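Local coordinates for RNA-dependent RNA polymerase (Dera Ghazi Khan orthonairovirus, PDB 6DX2), which probably synthesises RNA from an RNA template as a whole, and is represented here by its N-terminal viral OTU domain, a cysteine protease of the deubiquitinase type, at residues A[3-7]-A[29-33]; A[62-66]-A[89-95]; A[121-125]-A[145-149]. All coordinates share one frame; numbering follows the deposited sequence.

Interactions 1 and 3 both reach the mixed sheet of the OTU domain, whereas interaction 2 joins two helices on the opposite side of the chain's centre from interaction 1. The centres of interactions 1 and 2 are about 32 Å apart; those of interactions 1 and 3, about 16 Å. The latter two touch where Ser33 meets Lys145. Interaction 2 has the most buried contact residues and combines apolar packing with a lysine bound to backbone oxygens. Interaction 1 is partly buried, Leu6 and Phe31 inside and its N-terminal residues exposed. Interaction 3 is a surface contact at the ends of parallel strands 116-121 and 142-147, and combines a salt bridge with a straight backbone bond.

Interaction 1 (A[3-7]-A[29-33]); sequences SFHLD and DYFTS
Leu6 divides its two methyl groups between two aromatic residues. CD2 lies over one face of the Tyr30 ring, 4.1 Å from Tyr30 CG, while CD1 touches both Tyr30 CB at 3.5 Å and Phe31 CZ at 3.3 Å. The last separation is short for two carbons, so the packing here is tight if the positions are exact; the methyl meets the Phe31 ring obliquely. With chi1 of -67° the Leu6 CG stands opposite its own carbonyl carbon, and the isobutyl group leans across to the pair of rings. In Tyr30, chi2 (-88°) turns a ring face to Leu6, while chi1 (-61°) aims the ring and its hydroxyl at Ser3. There Tyr30 OH donates a weak hydrogen bond to Ser3 O at 2.6 Å, an acceptor in a poorly ordered residue. Phe4 O sits near the ring plane at the edge, 3.9 Å from Tyr30 CE1. Phe25 meets the Tyr30 ring with its plane about perpendicular, and Phe31 is further packed by Trp119 and by Leu154 and Leu156 of strand 150-156, a strand that Leu6 also reaches. The arrangement is that of an N-terminal arm laid against the approach to, and first residue of, outermost strand 31-33 in the OTU domain's mixed sheet: a buried leucine pins the arm, and the tyrosine hydroxyl adds a weak tether to its poorly ordered beginning.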
loop_
_atom_site.group_PDB
_atom_site.type_symbol
_atom_site.label_atom_id
_atom_site.label_comp_id
_atom_site.label_asym_id
_atom_site.label_seq_id
_atom_site.Cartn_x
_atom_site.Cartn_y
_atom_site.Cartn_z
ATOM N N SER A 3 -5.193 -17.055 9.147
ATOM C CA SER A 3 -5.463 -18.473 8.898
ATOM C C SER A 3 -4.234 -19.327 9.182
ATOM O O SER A 3 -3.464 -19.046 10.092
ATOM C CB SER A 3 -5.922 -18.691 7.452
ATOM O OG SER A 3 -4.902 -18.352 6.525
ATOM N N PHE A 4 -4.054 -20.381 8.397
ATOM C CA PHE A 4 -2.840 -21.180 8.503
ATOM C C PHE A 4 -1.788 -20.723 7.501
ATOM O O PHE A 4 -0.596 -20.698 7.825
ATOM C CB PHE A 4 -3.164 -22.666 8.301
ATOM C CG PHE A 4 -2.010 -23.592 8.587
ATOM C CD1 PHE A 4 -1.966 -24.856 8.021
ATOM C CD2 PHE A 4 -0.976 -23.206 9.428
ATOM C CE1 PHE A 4 -0.909 -25.718 8.282
ATOM C CE2 PHE A 4 0.081 -24.056 9.688
ATOM C CZ PHE A 4 0.115 -25.316 9.117
ATOM N N HIS A 5 -2.208 -20.355 6.295
ATOM C CA HIS A 5 -1.312 -19.814 5.282
ATOM C C HIS A 5 -1.909 -18.527 4.741
ATOM O O HIS A 5 -3.074 -18.499 4.324
ATOM C CB HIS A 5 -1.070 -20.813 4.147
ATOM C CG HIS A 5 -0.553 -22.144 4.614
ATOM N ND1 HIS A 5 0.722 -22.315 5.116
ATOM C CD2 HIS A 5 -1.141 -23.364 4.659
ATOM C CE1 HIS A 5 0.897 -23.583 5.446
ATOM N NE2 HIS A 5 -0.219 -24.240 5.180
ATOM N N LEU A 6 -1.098 -17.465 4.751
ATOM C CA LEU A 6 -1.549 -16.178 4.246
ATOM C C LEU A 6 -2.057 -16.278 2.812
ATOM O O LEU A 6 -3.040 -15.625 2.462
ATOM C CB LEU A 6 -0.419 -15.175 4.347
ATOM C CG LEU A 6 -0.124 -14.907 5.814
ATOM C CD1 LEU A 6 0.770 -13.748 5.875
ATOM C CD2 LEU A 6 -1.457 -14.598 6.518
ATOM N N ASP A 7 -1.425 -17.128 1.976
ATOM C CA ASP A 7 -1.869 -17.237 0.588
ATOM C C ASP A 7 -3.213 -17.970 0.445
ATOM O O ASP A 7 -3.735 -18.028 -0.677
ATOM C CB ASP A 7 -0.798 -17.919 -0.279
ATOM C CG ASP A 7 0.289 -16.941 -0.733
ATOM O OD1 ASP A 7 0.213 -15.821 -0.297
ATOM O OD2 ASP A 7 1.166 -17.277 -1.536
ATOM N N ASP A 29 2.679 -13.029 13.808
ATOM C CA ASP A 29 2.799 -14.465 13.691
ATOM C C ASP A 29 3.178 -14.898 12.291
ATOM O O ASP A 29 3.614 -16.040 12.100
ATOM C CB ASP A 29 1.497 -15.127 14.135
ATOM C CG ASP A 29 1.337 -15.106 15.639
ATOM O OD1 ASP A 29 2.385 -15.028 16.342
ATOM O OD2 ASP A 29 0.171 -15.142 16.094
ATOM N N TYR A 30 3.050 -14.020 11.317
ATOM C CA TYR A 30 3.261 -14.388 9.924
ATOM C C TYR A 30 4.259 -13.500 9.235
ATOM O O TYR A 30 4.819 -13.912 8.217
ATOM C CB TYR A 30 1.928 -14.331 9.140
ATOM C CG TYR A 30 0.950 -15.295 9.744
ATOM C CD1 TYR A 30 0.906 -16.627 9.336
ATOM C CD2 TYR A 30 0.114 -14.894 10.767
ATOM C CE1 TYR A 30 0.030 -17.519 9.927
ATOM C CE2 TYR A 30 -0.757 -15.770 11.362
ATOM C CZ TYR A 30 -0.795 -17.082 10.949
ATOM O OH TYR A 30 -1.681 -17.938 11.571
ATOM N N PHE A 31 4.450 -12.279 9.711
ATOM C CA PHE A 31 5.312 -11.303 9.076
ATOM C C PHE A 31 6.396 -10.860 10.036
ATOM O O PHE A 31 6.177 -10.713 11.242
ATOM C CB PHE A 31 4.519 -10.036 8.650
ATOM C CG PHE A 31 3.505 -10.258 7.618
ATOM C CD1 PHE A 31 3.872 -10.332 6.273
ATOM C CD2 PHE A 31 2.148 -10.359 7.950
ATOM C CE1 PHE A 31 2.933 -10.438 5.286
ATOM C CE2 PHE A 31 1.201 -10.504 6.950
ATOM C CZ PHE A 31 1.601 -10.535 5.606
ATOM N N THR A 32 7.547 -10.555 9.465
ATOM C CA THR A 32 8.524 -9.738 10.117
ATOM C C THR A 32 8.225 -8.286 9.781
ATOM O O THR A 32 8.001 -7.949 8.628
ATOM C CB THR A 32 9.919 -10.078 9.609
ATOM O OG1 THR A 32 10.165 -11.484 9.816
ATOM C CG2 THR A 32 10.903 -9.298 10.377
ATOM N N SER A 33 8.251 -7.431 10.770
ATOM C CA SER A 33 8.156 -6.008 10.479
ATOM C C SER A 33 9.539 -5.437 10.259
ATOM O O SER A 33 10.547 -5.916 10.808
ATOM C CB SER A 33 7.460 -5.236 11.598
ATOM O OG SER A 33 6.168 -5.760 11.839
#

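Interaction 2 (A[62-66]-A[89-95]); sequences KNTIA and YRADMLR
Met93 is the main bump of this contact, and its CE methyl enters a hollow lined by Lys62, Ile65 and Ala66. The walls are close: CE lies 3.4 Å from Lys62 O, while Ile65 CG2 is 3.6 Å from the same Met93 CE and Ala66 CB is 3.8 Å from it. A bend at chi2 (-85°), followed by another at chi3, folds the thioether back so that the methyl, rather than the sulfur, goes deepest. Met93 SD instead lies alongside CB and CG of Lys62, the two side chains pointing opposite ways.

Farther along, Lys62 reaches the backbone carbonyls of residues 93-95. Lys62 NZ donates a hydrogen bond of 2.8 Å to Met93 O, lying in the carbonyl plane with a C=O...N angle of 159°. Arg95 O is also 2.8 Å from Lys62 NZ, and a water that accepts from NZ at 2.9 Å donates to Leu94 O. This clustering of backbone oxygens probably steadies the ammonium charge.

Smaller bumps flank the methionine. Arg90 lays CD 3.3 Å from Ala66 O and CG against Ala66 CB, while its NH2 is held by Ser86. Leu94 CD2 fits beside Lys62 CB and Asn63 OD1. On the other flank, Ile65 CG2 meets the edge of the Tyr89 ring, whose hydroxyl bonds to Glu104.

The axes of 62-66 and 89-93 run almost antiparallel (170°) and approach to 10.3 Å. Helix 102-112 packs on Ile65 and Tyr89, Tyr98 touches Met93, and Phe44 of helix 42-52 makes a cation-pi contact with Lys62, so the helix pair joins the rest of the helical lobe.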
loop_
_atom_site.group_PDB
_atom_site.type_symbol
_atom_site.label_atom_id
_atom_site.label_comp_id
_atom_site.label_asym_id
_atom_site.label_seq_id
_atom_site.Cartn_x
_atom_site.Cartn_y
_atom_site.Cartn_z
ATOM N N LYS A 62 7.165 7.864 -6.282
ATOM C CA LYS A 62 6.223 8.959 -6.500
ATOM C C LYS A 62 6.141 9.344 -7.962
ATOM O O LYS A 62 5.067 9.705 -8.450
ATOM C CB LYS A 62 6.622 10.203 -5.687
ATOM C CG LYS A 62 6.321 10.022 -4.187
ATOM C CD LYS A 62 6.628 11.332 -3.471
ATOM C CE LYS A 62 5.623 11.551 -2.396
ATOM N NZ LYS A 62 5.765 12.879 -1.796
ATOM N N ASN A 63 7.293 9.390 -8.657
ATOM C CA ASN A 63 7.265 9.804 -10.057
ATOM C C ASN A 63 6.519 8.791 -10.910
ATOM O O ASN A 63 5.809 9.168 -11.853
ATOM C CB ASN A 63 8.690 10.013 -10.578
ATOM C CG ASN A 63 9.348 11.242 -9.959
ATOM O OD1 ASN A 63 8.659 12.165 -9.549
ATOM N ND2 ASN A 63 10.675 11.258 -9.898
ATOM N N THR A 64 6.664 7.506 -10.570
ATOM C CA THR A 64 5.931 6.452 -11.249
ATOM C C THR A 64 4.435 6.609 -11.028
ATOM O O THR A 64 3.649 6.538 -11.983
ATOM C CB THR A 64 6.433 5.094 -10.757
ATOM O OG1 THR A 64 7.785 4.930 -11.205
ATOM C CG2 THR A 64 5.584 4.013 -11.356
ATOM N N ILE A 65 4.041 6.910 -9.789
ATOM C CA ILE A 65 2.628 7.154 -9.497
ATOM C C ILE A 65 2.127 8.350 -10.295
ATOM O O ILE A 65 1.011 8.355 -10.841
ATOM C CB ILE A 65 2.443 7.391 -7.994
ATOM C CG1 ILE A 65 2.723 6.107 -7.235
ATOM C CG2 ILE A 65 1.013 7.925 -7.684
ATOM C CD1 ILE A 65 2.809 6.394 -5.721
ATOM N N ALA A 66 2.943 9.392 -10.367
ATOM C CA ALA A 66 2.515 10.584 -11.052
ATOM C C ALA A 66 2.320 10.297 -12.539
ATOM O O ALA A 66 1.388 10.808 -13.148
ATOM C CB ALA A 66 3.532 11.703 -10.825
ATOM N N TYR A 89 -3.912 16.431 -8.259
ATOM C CA TYR A 89 -3.424 15.291 -7.506
ATOM C C TYR A 89 -1.904 15.242 -7.550
ATOM O O TYR A 89 -1.234 15.087 -6.504
ATOM C CB TYR A 89 -4.013 13.981 -8.040
ATOM C CG TYR A 89 -3.337 12.749 -7.403
ATOM C CD1 TYR A 89 -3.488 12.459 -6.048
ATOM C CD2 TYR A 89 -2.521 11.923 -8.148
ATOM C CE1 TYR A 89 -2.850 11.420 -5.472
ATOM C CE2 TYR A 89 -1.887 10.849 -7.564
ATOM C CZ TYR A 89 -2.061 10.596 -6.225
ATOM O OH TYR A 89 -1.436 9.520 -5.643
ATOM N N ARG A 90 -1.332 15.359 -8.754
ATOM C CA ARG A 90 0.112 15.163 -8.851
ATOM C C ARG A 90 0.864 16.243 -8.094
ATOM O O ARG A 90 1.872 15.953 -7.447
ATOM C CB ARG A 90 0.561 15.116 -10.306
ATOM C CG ARG A 90 0.093 13.843 -10.985
ATOM C CD ARG A 90 0.470 13.925 -12.480
ATOM N NE ARG A 90 -0.611 14.462 -13.303
ATOM C CZ ARG A 90 -0.489 15.532 -14.086
ATOM N NH1 ARG A 90 0.668 16.182 -14.134
ATOM N NH2 ARG A 90 -1.522 15.943 -14.809
ATOM N N ALA A 91 0.365 17.477 -8.119
ATOM C CA ALA A 91 1.060 18.571 -7.439
ATOM C C ALA A 91 1.067 18.360 -5.925
ATOM O O ALA A 91 2.057 18.662 -5.246
ATOM C CB ALA A 91 0.410 19.909 -7.791
ATOM N N ASP A 92 -0.031 17.847 -5.382
ATOM C CA ASP A 92 -0.090 17.570 -3.948
ATOM C C ASP A 92 0.768 16.360 -3.581
ATOM O O ASP A 92 1.584 16.421 -2.662
ATOM C CB ASP A 92 -1.536 17.317 -3.533
ATOM C CG ASP A 92 -1.766 17.563 -2.058
ATOM O OD1 ASP A 92 -1.049 18.423 -1.494
ATOM O OD2 ASP A 92 -2.645 16.899 -1.461
ATOM N N MET A 93 0.576 15.243 -4.286
ATOM C CA MET A 93 1.263 14.004 -3.931
ATOM C C MET A 93 2.776 14.160 -4.037
ATOM O O MET A 93 3.512 13.541 -3.253
ATOM C CB MET A 93 0.743 12.860 -4.832
ATOM C CG MET A 93 1.317 11.508 -4.627
ATOM S SD MET A 93 2.876 11.281 -5.541
ATOM C CE MET A 93 2.264 11.266 -7.235
ATOM N N LEU A 94 3.255 14.968 -4.969
ATOM C CA LEU A 94 4.693 15.053 -5.176
ATOM C C LEU A 94 5.397 15.862 -4.095
ATOM O O LEU A 94 6.630 15.928 -4.078
ATOM C CB LEU A 94 4.989 15.687 -6.530
ATOM C CG LEU A 94 4.754 14.674 -7.653
ATOM C CD1 LEU A 94 4.738 15.357 -9.000
ATOM C CD2 LEU A 94 5.829 13.587 -7.591
ATOM N N ARG A 95 4.648 16.514 -3.225
ATOM C CA ARG A 95 5.272 17.345 -2.227
ATOM C C ARG A 95 5.835 16.478 -1.117
ATOM O O ARG A 95 5.268 15.452 -0.779
ATOM C CB ARG A 95 4.257 18.319 -1.648
ATOM C CG ARG A 95 3.754 19.344 -2.617
ATOM C CD ARG A 95 3.098 20.445 -1.836
ATOM N NE ARG A 95 3.831 20.765 -0.605
ATOM C CZ ARG A 95 3.264 20.954 0.587
ATOM N NH1 ARG A 95 1.947 20.858 0.734
ATOM N NH2 ARG A 95 4.014 21.248 1.637
HETATM O O HOH W 1 8.185 14.342 -2.203
#

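Interaction 3 (A[121-125]-A[145-149]); sequences ADVSE and KLCQG
Lys145 overlaps the carboxylate of Glu125 with the outer part of its chain, the two side chains set nearly perpendicular to each other. Glu125 OE1 is the oxygen that does the touching: it lies 3.0 Å from Lys145 CD and, as a salt bridge with a weak hydrogen bond, 3.0 Å from Lys145 NZ. A bend at chi3 of Lys145 (82°) turns the ammonium group round beside that oxygen instead of letting the chain run straight on.

Next to this pair the backbones are joined by one well-formed bond. Ala121 N donates to Leu146 O at 2.9 Å, with an N-H...O angle of 165°, and the donor lies nearly on the line of the C=O. It continues the pairing of the parallel strands 116-121 and 142-147, and beyond it a type I turn from Asp122 to Glu125 leads toward strand 127-133. The turn is closed by Glu125 N to Asp122 O at 2.8 Å, while the Asp122 carboxylate bonds to Asn126 N and, weakly, to Ser124 N.

Cys147 brings its SG 3.2 Å from Asp122 O because chi1 (-170°) sets the sulfur opposite its backbone N, toward the turn. Farther out, Gln148 lies aslant Val123, with Gln148 OE1 3.1 Å from Val123 CG1.

Ser33 OG is a second, weak partner of Lys145 NZ. Glu125 probably offsets much of the charge of Lys145; as the hydrogen bond is weak, the attraction is probably mainly electrostatic, and the straight Ala121 bond supplies the directional part.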
loop_
_atom_site.group_PDB
_atom_site.type_symbol
_atom_site.label_atom_id
_atom_site.label_comp_id
_atom_site.label_asym_id
_atom_site.label_seq_id
_atom_site.Cartn_x
_atom_site.Cartn_y
_atom_site.Cartn_z
ATOM N N ALA A 121 -3.852 -2.309 11.488
ATOM C CA ALA A 121 -3.562 -3.004 12.720
ATOM C C ALA A 121 -3.874 -2.100 13.894
ATOM O O ALA A 121 -3.685 -0.872 13.819
ATOM C CB ALA A 121 -2.069 -3.414 12.786
ATOM N N ASP A 122 -4.293 -2.712 15.009
ATOM C CA ASP A 122 -4.311 -1.957 16.254
ATOM C C ASP A 122 -2.917 -1.943 16.911
ATOM O O ASP A 122 -1.936 -2.481 16.378
ATOM C CB ASP A 122 -5.370 -2.513 17.213
ATOM C CG ASP A 122 -5.095 -3.971 17.635
ATOM O OD1 ASP A 122 -6.054 -4.645 18.076
ATOM O OD2 ASP A 122 -3.943 -4.446 17.524
ATOM N N VAL A 123 -2.837 -1.308 18.085
ATOM C CA VAL A 123 -1.554 -1.119 18.772
ATOM C C VAL A 123 -0.918 -2.454 19.140
ATOM O O VAL A 123 0.305 -2.548 19.288
ATOM C CB VAL A 123 -1.716 -0.223 20.025
ATOM C CG1 VAL A 123 -2.078 1.191 19.621
ATOM C CG2 VAL A 123 -2.754 -0.784 20.965
ATOM N N SER A 124 -1.719 -3.500 19.286
ATOM C CA SER A 124 -1.177 -4.819 19.569
ATOM C C SER A 124 -0.923 -5.635 18.297
ATOM O O SER A 124 -0.651 -6.835 18.399
ATOM C CB SER A 124 -2.110 -5.566 20.517
ATOM O OG SER A 124 -2.618 -4.681 21.505
ATOM N N GLU A 125 -0.989 -5.004 17.107
ATOM C CA GLU A 125 -0.647 -5.608 15.811
ATOM C C GLU A 125 -1.689 -6.609 15.331
ATOM O O GLU A 125 -1.426 -7.421 14.426
ATOM C CB GLU A 125 0.739 -6.267 15.829
ATOM C CG GLU A 125 1.802 -5.461 16.582
ATOM C CD GLU A 125 2.288 -4.252 15.809
ATOM O OE1 GLU A 125 1.987 -4.154 14.608
ATOM O OE2 GLU A 125 2.969 -3.396 16.407
ATOM N N LYS A 145 1.993 -2.463 6.859
ATOM C CA LYS A 145 1.313 -2.384 8.129
ATOM C C LYS A 145 0.968 -0.942 8.398
ATOM O O LYS A 145 1.859 -0.079 8.452
ATOM C CB LYS A 145 2.179 -2.932 9.254
ATOM C CG LYS A 145 1.489 -2.970 10.618
ATOM C CD LYS A 145 2.413 -3.612 11.680
ATOM C CE LYS A 145 3.393 -2.590 12.212
ATOM N NZ LYS A 145 4.434 -3.237 13.057
ATOM N N LEU A 146 -0.309 -0.688 8.636
ATOM C CA LEU A 146 -0.777 0.646 9.013
ATOM C C LEU A 146 -1.129 0.596 10.469
ATOM O O LEU A 146 -2.101 -0.063 10.850
ATOM C CB LEU A 146 -2.015 0.980 8.174
ATOM C CG LEU A 146 -1.741 1.475 6.765
ATOM C CD1 LEU A 146 -0.879 0.543 5.918
ATOM C CD2 LEU A 146 -3.106 1.689 6.076
ATOM N N CYS A 147 -0.366 1.303 11.281
ATOM C CA CYS A 147 -0.557 1.193 12.723
ATOM C C CYS A 147 -0.284 2.552 13.341
ATOM O O CYS A 147 0.777 3.124 13.108
ATOM C CB CYS A 147 0.361 0.110 13.304
ATOM S SG CYS A 147 -0.030 -0.296 15.043
ATOM N N GLN A 148 -1.258 3.078 14.076
ATOM C CA GLN A 148 -1.091 4.331 14.813
ATOM C C GLN A 148 -0.559 5.446 13.912
ATOM O O GLN A 148 0.320 6.228 14.285
ATOM C CB GLN A 148 -0.196 4.110 16.024
ATOM C CG GLN A 148 -0.895 3.299 17.091
ATOM C CD GLN A 148 -2.174 3.971 17.570
ATOM O OE1 GLN A 148 -3.224 3.334 17.681
ATOM N NE2 GLN A 148 -2.089 5.265 17.857
ATOM N N GLY A 149 -1.104 5.517 12.712
ATOM C CA GLY A 149 -0.774 6.579 11.799
ATOM C C GLY A 149 0.517 6.408 11.035
ATOM O O GLY A 149 0.836 7.266 10.209
#